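Local coordinates for protein probable chitinase A (PDB 4TX8) that probably hydrolyses chitin as a family 18 endochitinase and also carries a family 5/12 carbohydrate-binding module, at residues D218-G222 and E257-V261; G224-G228 and Y268-A274; G263-A267 and L299-Y303; I279-R283 and F337-R341. All coordinates share one frame; numbering follows the deposited sequence.

Interaction 1: residues D218-G222 and E257-V261. With CA (calcium ion), chain D.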
loop_
_atom_site.group_PDB
_atom_site.type_symbol
_atom_site.label_atom_id
_atom_site.label_comp_id
_atom_site.label_asym_id
_atom_site.label_seq_id
_atom_site.Cartn_x
_atom_site.Cartn_y
_atom_site.Cartn_z
ATOM N N ASP A 218 2.980 -3.534 -7.623
ATOM C CA ASP A 218 2.807 -2.091 -7.730
ATOM C C ASP A 218 3.606 -1.615 -8.936
ATOM O O ASP A 218 4.316 -0.616 -8.869
ATOM C CB ASP A 218 3.273 -1.402 -6.443
ATOM C CG ASP A 218 2.935 0.078 -6.407
ATOM O OD1 ASP A 218 2.040 0.511 -7.157
ATOM O OD2 ASP A 218 3.568 0.810 -5.621
ATOM N N LEU A 219 3.494 -2.346 -10.039
ATOM C CA LEU A 219 4.448 -2.215 -11.136
ATOM C C LEU A 219 3.854 -1.743 -12.459
ATOM O O LEU A 219 4.553 -1.702 -13.471
ATOM C CB LEU A 219 5.151 -3.561 -11.358
ATOM C CG LEU A 219 4.294 -4.839 -11.348
ATOM C CD1 LEU A 219 3.306 -4.903 -12.509
ATOM C CD2 LEU A 219 5.181 -6.071 -11.351
ATOM N N GLU A 220 2.572 -1.396 -12.460
ATOM C CA GLU A 220 1.851 -1.237 -13.718
ATOM C C GLU A 220 2.295 -0.026 -14.536
ATOM O O GLU A 220 2.176 -0.022 -15.759
ATOM C CB GLU A 220 0.343 -1.154 -13.461
ATOM C CG GLU A 220 -0.135 0.149 -12.839
ATOM C CD GLU A 220 -0.157 0.111 -11.323
ATOM O OE1 GLU A 220 0.547 -0.735 -10.729
ATOM O OE2 GLU A 220 -0.893 0.929 -10.730
ATOM N N SER A 221 2.817 0.996 -13.874
ATOM C CA SER A 221 3.065 2.256 -14.558
ATOM C C SER A 221 4.278 2.197 -15.474
ATOM O O SER A 221 4.324 2.893 -16.486
ATOM C CB SER A 221 3.233 3.378 -13.544
ATOM O OG SER A 221 3.569 4.608 -14.161
ATOM N N GLY A 222 5.257 1.371 -15.123
ATOM C CA GLY A 222 6.442 1.230 -15.949
ATOM C C GLY A 222 6.521 -0.071 -16.729
ATOM O O GLY A 222 7.452 -0.272 -17.505
ATOM N N GLU A 257 -3.577 1.431 -9.801
ATOM C CA GLU A 257 -4.334 2.675 -9.802
ATOM C C GLU A 257 -5.698 2.424 -10.430
ATOM O O GLU A 257 -5.821 1.583 -11.322
ATOM C CB GLU A 257 -3.562 3.759 -10.552
ATOM C CG GLU A 257 -2.147 3.931 -10.019
ATOM C CD GLU A 257 -1.303 4.880 -10.845
ATOM O OE1 GLU A 257 -1.807 5.955 -11.232
ATOM O OE2 GLU A 257 -0.128 4.545 -11.106
ATOM N N HIS A 258 -6.722 3.147 -9.982
ATOM C CA HIS A 258 -8.086 2.777 -10.359
ATOM C C HIS A 258 -8.414 2.845 -11.867
ATOM O O HIS A 258 -9.298 2.114 -12.312
ATOM C CB HIS A 258 -9.114 3.592 -9.544
ATOM C CG HIS A 258 -9.211 5.044 -9.901
ATOM N ND1 HIS A 258 -9.739 5.489 -11.095
ATOM C CD2 HIS A 258 -8.918 6.156 -9.185
ATOM C CE1 HIS A 258 -9.730 6.810 -11.114
ATOM N NE2 HIS A 258 -9.238 7.240 -9.966
ATOM N N PRO A 259 -7.704 3.679 -12.662
ATOM C CA PRO A 259 -7.989 3.541 -14.100
ATOM C C PRO A 259 -7.705 2.143 -14.662
ATOM O O PRO A 259 -8.368 1.728 -15.614
ATOM C CB PRO A 259 -7.053 4.570 -14.741
ATOM C CG PRO A 259 -6.872 5.605 -13.697
ATOM C CD PRO A 259 -6.849 4.854 -12.395
ATOM N N TYR A 260 -6.746 1.430 -14.076
ATOM C CA TYR A 260 -6.397 0.088 -14.540
ATOM C C TYR A 260 -7.444 -0.954 -14.158
ATOM O O TYR A 260 -7.449 -2.061 -14.699
ATOM C CB TYR A 260 -5.039 -0.341 -13.978
ATOM C CG TYR A 260 -3.858 0.427 -14.523
ATOM C CD1 TYR A 260 -3.523 1.677 -14.015
ATOM C CD2 TYR A 260 -3.069 -0.102 -15.535
ATOM C CE1 TYR A 260 -2.435 2.382 -14.509
ATOM C CE2 TYR A 260 -1.983 0.591 -16.033
ATOM C CZ TYR A 260 -1.672 1.832 -15.518
ATOM O OH TYR A 260 -0.591 2.523 -16.014
ATOM N N VAL A 261 -8.318 -0.607 -13.217
ATOM C CA VAL A 261 -9.300 -1.560 -12.710
ATOM C C VAL A 261 -10.728 -1.072 -12.961
ATOM O O VAL A 261 -11.332 -1.420 -13.976
ATOM C CB VAL A 261 -9.086 -1.829 -11.207
ATOM C CG1 VAL A 261 -10.019 -2.928 -10.713
ATOM C CG2 VAL A 261 -7.642 -2.228 -10.958
HETATM CA CA CA D . 0.214 0.774 -8.645
HETATM O O HOH W 1 1.459 2.896 -9.304
#
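The calcium site at the end of the family 18 signature DxxDxDxE brings together two loops of the TIM barrel, one following strand 214-218 and the other strand 251-254. Calcium is bound by Asp218 OD1, by both carboxylate oxygens of Glu220, by a water and by the backbone O of Ala255. Asp218 turns its carboxylate to the ion with CG trans to the backbone N (chi1 -172°). The carboxylate of Glu220 is bidentate, OE1 lying 2.6 Å and OE2 2.4 Å from calcium. Glu220 OE2 also joins the two segments, accepting a hydrogen bond from Glu257 N at 2.9 Å; the donor stands above the carboxylate plane, and metal and N-H together probably restrain the carboxylate. The calcium-bound water in turn hydrogen-bonds to Glu257 OE2 (2.9 Å), which places Glu257 in the second shell of the metal. The other oxygen of that carboxylate, Glu257 OE1, accepts from Asn296 ND2. A bound citrate, probably from the crystallisation liquor, lies beside Glu257 and Asp218 and may mark the pocket. Beneath the polar groups, Tyr260 on the 3-10 turn 258-260 supports the bent Glu220 chain, and the carboxylate stands nearly upright to the ring, the planes 79° apart. In this CH-pi contact Glu220 CG sits 3.5 Å from the Tyr260 ring centroid, almost straight above its centre.

Interaction 2: residues G224-G228 and Y268-A274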
loop_
_atom_site.group_PDB
_atom_site.type_symbol
_atom_site.label_atom_id
_atom_site.label_comp_id
_atom_site.label_asym_id
_atom_site.label_seq_id
_atom_site.Cartn_x
_atom_site.Cartn_y
_atom_site.Cartn_z
ATOM N N GLY A 224 4.183 -1.337 -18.869
ATOM C CA GLY A 224 3.408 -1.353 -20.098
ATOM C C GLY A 224 2.196 -2.262 -20.015
ATOM O O GLY A 224 1.917 -3.037 -20.931
ATOM N N ILE A 225 1.475 -2.176 -18.905
ATOM C CA ILE A 225 0.277 -2.979 -18.744
ATOM C C ILE A 225 -0.876 -2.291 -19.463
ATOM O O ILE A 225 -1.520 -1.386 -18.926
ATOM C CB ILE A 225 -0.046 -3.224 -17.260
ATOM C CG1 ILE A 225 1.082 -4.043 -16.624
ATOM C CG2 ILE A 225 -1.376 -3.954 -17.110
ATOM C CD1 ILE A 225 0.815 -4.469 -15.200
ATOM N N VAL A 226 -1.090 -2.709 -20.708
ATOM C CA VAL A 226 -2.182 -2.216 -21.527
ATOM C C VAL A 226 -2.967 -3.400 -22.073
ATOM O O VAL A 226 -2.469 -4.528 -22.089
ATOM C CB VAL A 226 -1.686 -1.341 -22.699
ATOM C CG1 VAL A 226 -0.962 -0.105 -22.181
ATOM C CG2 VAL A 226 -0.789 -2.147 -23.623
ATOM N N VAL A 227 -4.193 -3.142 -22.515
ATOM C CA VAL A 227 -5.046 -4.187 -23.071
ATOM C C VAL A 227 -4.388 -4.861 -24.272
ATOM O O VAL A 227 -4.004 -4.195 -25.236
ATOM C CB VAL A 227 -6.419 -3.626 -23.492
ATOM C CG1 VAL A 227 -7.226 -4.684 -24.233
ATOM C CG2 VAL A 227 -7.181 -3.119 -22.277
ATOM N N GLY A 228 -4.245 -6.180 -24.200
ATOM C CA GLY A 228 -3.703 -6.950 -25.304
ATOM C C GLY A 228 -2.207 -7.199 -25.234
ATOM O O GLY A 228 -1.658 -7.933 -26.056
ATOM N N TYR A 268 -12.330 0.633 -22.099
ATOM C CA TYR A 268 -11.474 -0.550 -22.169
ATOM C C TYR A 268 -10.495 -0.435 -23.333
ATOM O O TYR A 268 -10.854 -0.667 -24.486
ATOM C CB TYR A 268 -12.312 -1.827 -22.298
ATOM C CG TYR A 268 -11.544 -3.090 -21.976
ATOM C CD1 TYR A 268 -11.135 -3.359 -20.676
ATOM C CD2 TYR A 268 -11.222 -4.010 -22.968
ATOM C CE1 TYR A 268 -10.427 -4.510 -20.369
ATOM C CE2 TYR A 268 -10.514 -5.167 -22.671
ATOM C CZ TYR A 268 -10.119 -5.410 -21.368
ATOM O OH TYR A 268 -9.416 -6.552 -21.060
ATOM N N GLY A 269 -9.256 -0.070 -23.014
ATOM C CA GLY A 269 -8.228 0.162 -24.012
ATOM C C GLY A 269 -7.069 0.902 -23.374
ATOM O O GLY A 269 -7.261 1.651 -22.417
ATOM N N GLY A 270 -5.865 0.701 -23.897
ATOM C CA GLY A 270 -4.682 1.261 -23.270
ATOM C C GLY A 270 -4.577 0.731 -21.852
ATOM O O GLY A 270 -4.806 -0.454 -21.613
ATOM N N ASN A 271 -4.260 1.608 -20.906
ATOM C CA ASN A 271 -4.172 1.212 -19.503
ATOM C C ASN A 271 -5.531 0.966 -18.858
ATOM O O ASN A 271 -5.626 0.290 -17.832
ATOM C CB ASN A 271 -3.429 2.277 -18.700
ATOM C CG ASN A 271 -2.031 2.515 -19.208
ATOM O OD1 ASN A 271 -1.260 1.575 -19.407
ATOM N ND2 ASN A 271 -1.694 3.777 -19.434
ATOM N N TRP A 272 -6.583 1.523 -19.447
ATOM C CA TRP A 272 -7.886 1.508 -18.795
ATOM C C TRP A 272 -8.532 0.127 -18.842
ATOM O O TRP A 272 -8.749 -0.447 -19.911
ATOM C CB TRP A 272 -8.789 2.586 -19.407
ATOM C CG TRP A 272 -8.460 3.932 -18.825
ATOM C CD1 TRP A 272 -7.261 4.580 -18.899
ATOM C CD2 TRP A 272 -9.321 4.771 -18.039
ATOM N NE1 TRP A 272 -7.325 5.773 -18.224
ATOM C CE2 TRP A 272 -8.578 5.916 -17.687
ATOM C CE3 TRP A 272 -10.649 4.669 -17.609
ATOM C CZ2 TRP A 272 -9.117 6.952 -16.924
ATOM C CZ3 TRP A 272 -11.183 5.701 -16.851
ATOM C CH2 TRP A 272 -10.418 6.827 -16.518
ATOM N N GLY A 273 -8.807 -0.407 -17.654
ATOM C CA GLY A 273 -9.319 -1.757 -17.502
ATOM C C GLY A 273 -8.278 -2.841 -17.729
ATOM O O GLY A 273 -8.591 -4.027 -17.659
ATOM N N ALA A 274 -7.034 -2.438 -17.980
ATOM C CA ALA A 274 -5.998 -3.374 -18.422
ATOM C C ALA A 274 -5.604 -4.394 -17.354
ATOM O O ALA A 274 -5.043 -5.440 -17.673
ATOM C CB ALA A 274 -4.766 -2.609 -18.888
HETATM O O HOH W 2 -4.503 -1.459 -25.835
#
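Gly270 O is approached by two donors of the segment 224-228: Val227 N gives it a hydrogen bond of 2.9 Å, and Val226 CA makes a CA-H...O contact of 3.2 Å. The acceptor sits in one loop of the TIM barrel, in a type II' turn from Gly269 to Trp272, which a type II turn from Asn271 to Ala274 overlaps. The positive-phi positions of the two turns are taken by Gly270 and Gly273. Within the first turn Gly269 and Trp272 bond to each other in both directions, N to O, and Ala274 N closes the second on Asn271 O, bonds that probably help hold the Gly270 carbonyl in place. A water bridges the same two residues: it donates to Val227 O at 2.8 Å and accepts from Gly270 N. Together with the direct bond it ties both the N-H and the C=O of Val227 to one glycine.

Apolar groups line the inner side. Ala274 CB lies under the 225-227 backbone, 3.5 Å from Ile225 O, and touches the methyl Ile225 CG2. Ile225 also packs on Tyr275 and Ile278 and comes near Glu220 of the calcium site, so the contact reaches inward from the rim of the barrel. The side chains of Val227 and Tyr268 cross at about a right angle. Val227 CG1, trans to the backbone N (chi1 173°), reaches Tyr268 CE2 at 3.7 Å, while Val227 CG2 stands 3.9 Å from the Tyr268 ring centroid, over the middle of the face.

Interaction 3: residues G263-A267 and L299-Y303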
loop_
_atom_site.group_PDB
_atom_site.type_symbol
_atom_site.label_atom_id
_atom_site.label_comp_id
_atom_site.label_asym_id
_atom_site.label_seq_id
_atom_site.Cartn_x
_atom_site.Cartn_y
_atom_site.Cartn_z
ATOM N N GLY A 263 -11.751 1.643 -13.931
ATOM C CA GLY A 263 -11.801 2.405 -15.168
ATOM C C GLY A 263 -12.381 1.604 -16.322
ATOM O O GLY A 263 -12.974 2.165 -17.242
ATOM N N GLY A 264 -12.217 0.284 -16.262
ATOM C CA GLY A 264 -12.731 -0.613 -17.284
ATOM C C GLY A 264 -14.235 -0.541 -17.473
ATOM O O GLY A 264 -14.752 -0.886 -18.538
ATOM N N PHE A 265 -14.940 -0.102 -16.436
ATOM C CA PHE A 265 -16.390 0.069 -16.500
ATOM C C PHE A 265 -16.763 1.090 -17.564
ATOM O O PHE A 265 -17.792 0.979 -18.223
ATOM C CB PHE A 265 -16.931 0.501 -15.132
ATOM C CG PHE A 265 -18.400 0.843 -15.127
ATOM C CD1 PHE A 265 -19.335 -0.039 -15.644
ATOM C CD2 PHE A 265 -18.846 2.034 -14.573
ATOM C CE1 PHE A 265 -20.689 0.273 -15.632
ATOM C CE2 PHE A 265 -20.195 2.350 -14.553
ATOM C CZ PHE A 265 -21.120 1.465 -15.085
ATOM N N VAL A 266 -15.886 2.067 -17.743
ATOM C CA VAL A 266 -16.179 3.248 -18.534
ATOM C C VAL A 266 -15.376 3.282 -19.841
ATOM O O VAL A 266 -15.816 3.860 -20.838
ATOM C CB VAL A 266 -15.914 4.517 -17.678
ATOM C CG1 VAL A 266 -14.853 5.417 -18.294
ATOM C CG2 VAL A 266 -17.208 5.254 -17.408
ATOM N N ALA A 267 -14.211 2.641 -19.836
ATOM C CA ALA A 267 -13.357 2.560 -21.020
ATOM C C ALA A 267 -12.474 1.314 -20.966
ATOM O O ALA A 267 -11.940 0.969 -19.913
ATOM C CB ALA A 267 -12.496 3.816 -21.148
ATOM N N LEU A 299 -13.885 9.037 -9.690
ATOM C CA LEU A 299 -14.178 7.676 -10.116
ATOM C C LEU A 299 -15.626 7.519 -10.562
ATOM O O LEU A 299 -16.549 7.861 -9.824
ATOM C CB LEU A 299 -13.880 6.702 -8.978
ATOM C CG LEU A 299 -14.168 5.224 -9.240
ATOM C CD1 LEU A 299 -13.241 4.691 -10.316
ATOM C CD2 LEU A 299 -14.023 4.426 -7.956
ATOM N N TYR A 300 -15.824 6.995 -11.767
ATOM C CA TYR A 300 -17.174 6.762 -12.271
ATOM C C TYR A 300 -17.641 5.358 -11.897
ATOM O O TYR A 300 -17.065 4.360 -12.335
ATOM C CB TYR A 300 -17.232 6.961 -13.789
ATOM C CG TYR A 300 -18.640 6.983 -14.364
ATOM C CD1 TYR A 300 -19.353 5.804 -14.567
ATOM C CD2 TYR A 300 -19.251 8.180 -14.711
ATOM C CE1 TYR A 300 -20.634 5.817 -15.092
ATOM C CE2 TYR A 300 -20.537 8.203 -15.240
ATOM C CZ TYR A 300 -21.221 7.018 -15.427
ATOM O OH TYR A 300 -22.495 7.028 -15.953
ATOM N N THR A 301 -18.688 5.291 -11.081
ATOM C CA THR A 301 -19.232 4.017 -10.621
ATOM C C THR A 301 -20.696 3.891 -11.030
ATOM O O THR A 301 -21.321 4.881 -11.410
ATOM C CB THR A 301 -19.118 3.876 -9.088
ATOM O OG1 THR A 301 -20.159 4.634 -8.458
ATOM C CG2 THR A 301 -17.759 4.355 -8.602
ATOM N N PRO A 302 -21.251 2.670 -10.964
ATOM C CA PRO A 302 -22.682 2.542 -11.260
ATOM C C PRO A 302 -23.592 2.959 -10.104
ATOM O O PRO A 302 -24.799 2.754 -10.191
ATOM C CB PRO A 302 -22.845 1.047 -11.554
ATOM C CG PRO A 302 -21.733 0.392 -10.824
ATOM C CD PRO A 302 -20.585 1.358 -10.871
ATOM N N TYR A 303 -23.039 3.548 -9.049
ATOM C CA TYR A 303 -23.831 3.808 -7.850
ATOM C C TYR A 303 -24.217 5.276 -7.690
ATOM O O TYR A 303 -24.831 5.657 -6.694
ATOM C CB TYR A 303 -23.074 3.317 -6.618
ATOM C CG TYR A 303 -22.456 1.956 -6.840
ATOM C CD1 TYR A 303 -23.251 0.848 -7.109
ATOM C CD2 TYR A 303 -21.080 1.783 -6.801
ATOM C CE1 TYR A 303 -22.691 -0.396 -7.325
ATOM C CE2 TYR A 303 -20.511 0.543 -7.013
ATOM C CZ TYR A 303 -21.319 -0.542 -7.274
ATOM O OH TYR A 303 -20.750 -1.776 -7.486
#
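Phe265 and Tyr300 meet rim to rim where two surface loops of the TIM barrel come together, one following strand 251-254 and the other strand 288-292. In this aromatic pair neither ring covers the other: the centroids are 5.8 Å apart, the planes are inclined at 34°, and Phe265 CE2 comes up to the edge of the tyrosine at 3.5 Å from Tyr300 CE1. Both rings leave their backbones with CG trans to N (chi1 174° for Phe265 and -170° for Tyr300), which carries each across toward the other loop; Val266 CA and Tyr300 CA, the nearest pair, are 7.3 Å apart.

Aliphatic contacts frame the aromatic pair. Val266 CG2 lies 3.6 Å from Tyr300 CD1, the valine crossing the tyrosine at about a right angle. Farther along, Pro302 CD touches Phe265 CE2 at 3.8 Å, and Pro302 CB approaches Phe265 CZ.

Hydrogen bonds act within each loop: Gly263 O accepts from both Val266 N and Ala267 N, and the side-chain Thr301 OG1 accepts from Tyr303 N in an ST turn. Behind the contact Phe265 rests on Met322, Phe327 and Pro328.

With no hydrogen bond or salt bridge between the segments, the contact rests on van der Waals packing and probably on shape fit. Because its main residues also touch crystal neighbours, their exact placement may partly reflect the lattice.

Interaction 4: residues I279-R283 and F337-R341; sequences IDGLR and FKGLR
Arg283 reaches across to the backbone of the segment 337-341 and carries the polar part of this contact. Arg283 NH2 donates to Lys338 O at 2.8 Å, with the carbonyl oxygen close to the guanidinium plane; Arg283 NH1 adds weak bonds to the same oxygen and to Gly339 O. On its other edge the guanidinium meets Asp280 in a salt bridge, Arg283 NE and NH2 both converging side-on upon Asp280 OD1, with NE at 3.0 Å along the anti lone pair. Bonds at two edges probably limit its rotation. A bend at chi3 (55°) turns the group toward these partners, and Lys338 CB packs over one face, 3.6 Å from Arg283 NH2. Leu340 CD2 packs against the same arginine, 3.5 Å from Arg283 NH1, and also touches Arg283 CB. A water accepts from Lys338 N at 2.7 Å and donates weakly to Asp280 OD1.

The apolar part lies deeper. Ile279 CG2 touches the edge of the phenylalanine ring at 3.7 Å from Phe337 CE1 and also meets Leu340 CD1.

The segments join the C-terminal end of helix 276-281 to the short antiparallel hairpin of strands 326-328 and 336-338, outside the TIM barrel sheet. Ile279 and Leu340 continue inward to Ile289 of strand 288-292, Leu282 packs on helix 230-246, and Phe337 meets Phe327 of the partner strand.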
loop_
_atom_site.group_PDB
_atom_site.type_symbol
_atom_site.label_atom_id
_atom_site.label_comp_id
_atom_site.label_asym_id
_atom_site.label_seq_id
_atom_site.Cartn_x
_atom_site.Cartn_y
_atom_site.Cartn_z
ATOM N N ILE A 279 -6.264 -9.650 -12.463
ATOM C CA ILE A 279 -7.039 -9.952 -11.265
ATOM C C ILE A 279 -7.842 -11.236 -11.442
ATOM O O ILE A 279 -7.856 -12.101 -10.565
ATOM C CB ILE A 279 -8.012 -8.808 -10.918
ATOM C CG1 ILE A 279 -7.247 -7.506 -10.678
ATOM C CG2 ILE A 279 -8.857 -9.173 -9.705
ATOM C CD1 ILE A 279 -8.135 -6.275 -10.661
ATOM N N ASP A 280 -8.512 -11.353 -12.585
ATOM C CA ASP A 280 -9.374 -12.499 -12.850
ATOM C C ASP A 280 -8.569 -13.794 -12.883
ATOM O O ASP A 280 -8.973 -14.799 -12.302
ATOM C CB ASP A 280 -10.130 -12.310 -14.167
ATOM C CG ASP A 280 -11.078 -13.455 -14.462
ATOM O OD1 ASP A 280 -11.797 -13.892 -13.537
ATOM O OD2 ASP A 280 -11.098 -13.925 -15.620
ATOM N N GLY A 281 -7.421 -13.759 -13.554
ATOM C CA GLY A 281 -6.561 -14.923 -13.658
ATOM C C GLY A 281 -5.952 -15.368 -12.339
ATOM O O GLY A 281 -5.609 -16.534 -12.178
ATOM N N LEU A 282 -5.818 -14.443 -11.392
ATOM C CA LEU A 282 -5.181 -14.750 -10.114
ATOM C C LEU A 282 -6.140 -14.693 -8.926
ATOM O O LEU A 282 -5.699 -14.681 -7.777
ATOM C CB LEU A 282 -4.013 -13.788 -9.865
ATOM C CG LEU A 282 -2.803 -13.942 -10.788
ATOM C CD1 LEU A 282 -1.847 -12.773 -10.623
ATOM C CD2 LEU A 282 -2.091 -15.260 -10.512
ATOM N N ARG A 283 -7.443 -14.665 -9.195
ATOM C CA ARG A 283 -8.423 -14.429 -8.136
ATOM C C ARG A 283 -8.391 -15.498 -7.041
ATOM O O ARG A 283 -8.648 -15.198 -5.876
ATOM C CB ARG A 283 -9.840 -14.319 -8.719
ATOM C CG ARG A 283 -10.401 -15.595 -9.328
ATOM C CD ARG A 283 -11.878 -15.429 -9.683
ATOM N NE ARG A 283 -12.113 -14.286 -10.564
ATOM C CZ ARG A 283 -12.816 -13.207 -10.227
ATOM N NH1 ARG A 283 -13.369 -13.118 -9.025
ATOM N NH2 ARG A 283 -12.975 -12.217 -11.096
ATOM N N PHE A 337 -16.586 -8.103 -15.160
ATOM C CA PHE A 337 -15.678 -8.471 -14.088
ATOM C C PHE A 337 -16.457 -9.138 -12.963
ATOM O O PHE A 337 -17.378 -8.542 -12.407
ATOM C CB PHE A 337 -14.931 -7.249 -13.554
ATOM C CG PHE A 337 -14.094 -7.543 -12.345
ATOM C CD1 PHE A 337 -12.878 -8.200 -12.472
ATOM C CD2 PHE A 337 -14.527 -7.175 -11.080
ATOM C CE1 PHE A 337 -12.106 -8.481 -11.356
ATOM C CE2 PHE A 337 -13.762 -7.452 -9.960
ATOM C CZ PHE A 337 -12.549 -8.106 -10.097
ATOM N N LYS A 338 -16.092 -10.373 -12.635
ATOM C CA LYS A 338 -16.742 -11.100 -11.549
ATOM C C LYS A 338 -16.201 -10.639 -10.202
ATOM O O LYS A 338 -14.988 -10.548 -10.010
ATOM C CB LYS A 338 -16.546 -12.607 -11.714
ATOM C CG LYS A 338 -17.127 -13.153 -13.006
ATOM C CD LYS A 338 -18.627 -12.915 -13.061
ATOM C CE LYS A 338 -19.109 -12.714 -14.486
ATOM N NZ LYS A 338 -20.577 -12.464 -14.526
ATOM N N GLY A 339 -17.110 -10.350 -9.277
ATOM C CA GLY A 339 -16.745 -9.806 -7.982
ATOM C C GLY A 339 -15.838 -10.693 -7.153
ATOM O O GLY A 339 -15.807 -11.911 -7.328
ATOM N N LEU A 340 -15.092 -10.068 -6.248
ATOM C CA LEU A 340 -14.213 -10.778 -5.328
ATOM C C LEU A 340 -14.865 -10.903 -3.957
ATOM O O LEU A 340 -15.854 -10.232 -3.673
ATOM C CB LEU A 340 -12.872 -10.051 -5.195
ATOM C CG LEU A 340 -12.028 -9.898 -6.460
ATOM C CD1 LEU A 340 -10.981 -8.808 -6.270
ATOM C CD2 LEU A 340 -11.371 -11.223 -6.811
ATOM N N ARG A 341 -14.302 -11.753 -3.105
ATOM C CA ARG A 341 -14.737 -11.817 -1.716
ATOM C C ARG A 341 -14.347 -10.530 -1.000
ATOM O O ARG A 341 -13.314 -9.937 -1.313
ATOM C CB ARG A 341 -14.120 -13.016 -1.000
ATOM C CG ARG A 341 -14.474 -14.370 -1.592
ATOM C CD ARG A 341 -13.986 -15.478 -0.674
ATOM N NE ARG A 341 -12.627 -15.213 -0.218
ATOM C CZ ARG A 341 -11.536 -15.635 -0.845
ATOM N NH1 ARG A 341 -11.646 -16.359 -1.950
ATOM N NH2 ARG A 341 -10.338 -15.339 -0.364
HETATM O O HOH W 3 -14.226 -11.555 -14.264
#

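Overall arrangement
All four contacts lie in the family 18 TIM barrel, and the loop after strand 251-254, with helix 276-281, supplies one segment to each. The centres of interactions 2, 3 and 4 lie about 9, 15 and 16 Å from that of interaction 1. Along the chain interaction 1 closes before 3 and 4 open, while the segments of 1 and 2, of 2 and 3, and of 3 and 4 alternate. Pro259 O probably bonds to Gly273 N, linking 1 and 2; Trp272 packs against Gly263 and Val266, linking 2 and 3; Val261 touches Ile279, linking 1 and 4. Interaction 4 touches neither 2 nor 3. The loop thus connects the metal site with the 326-338 hairpin.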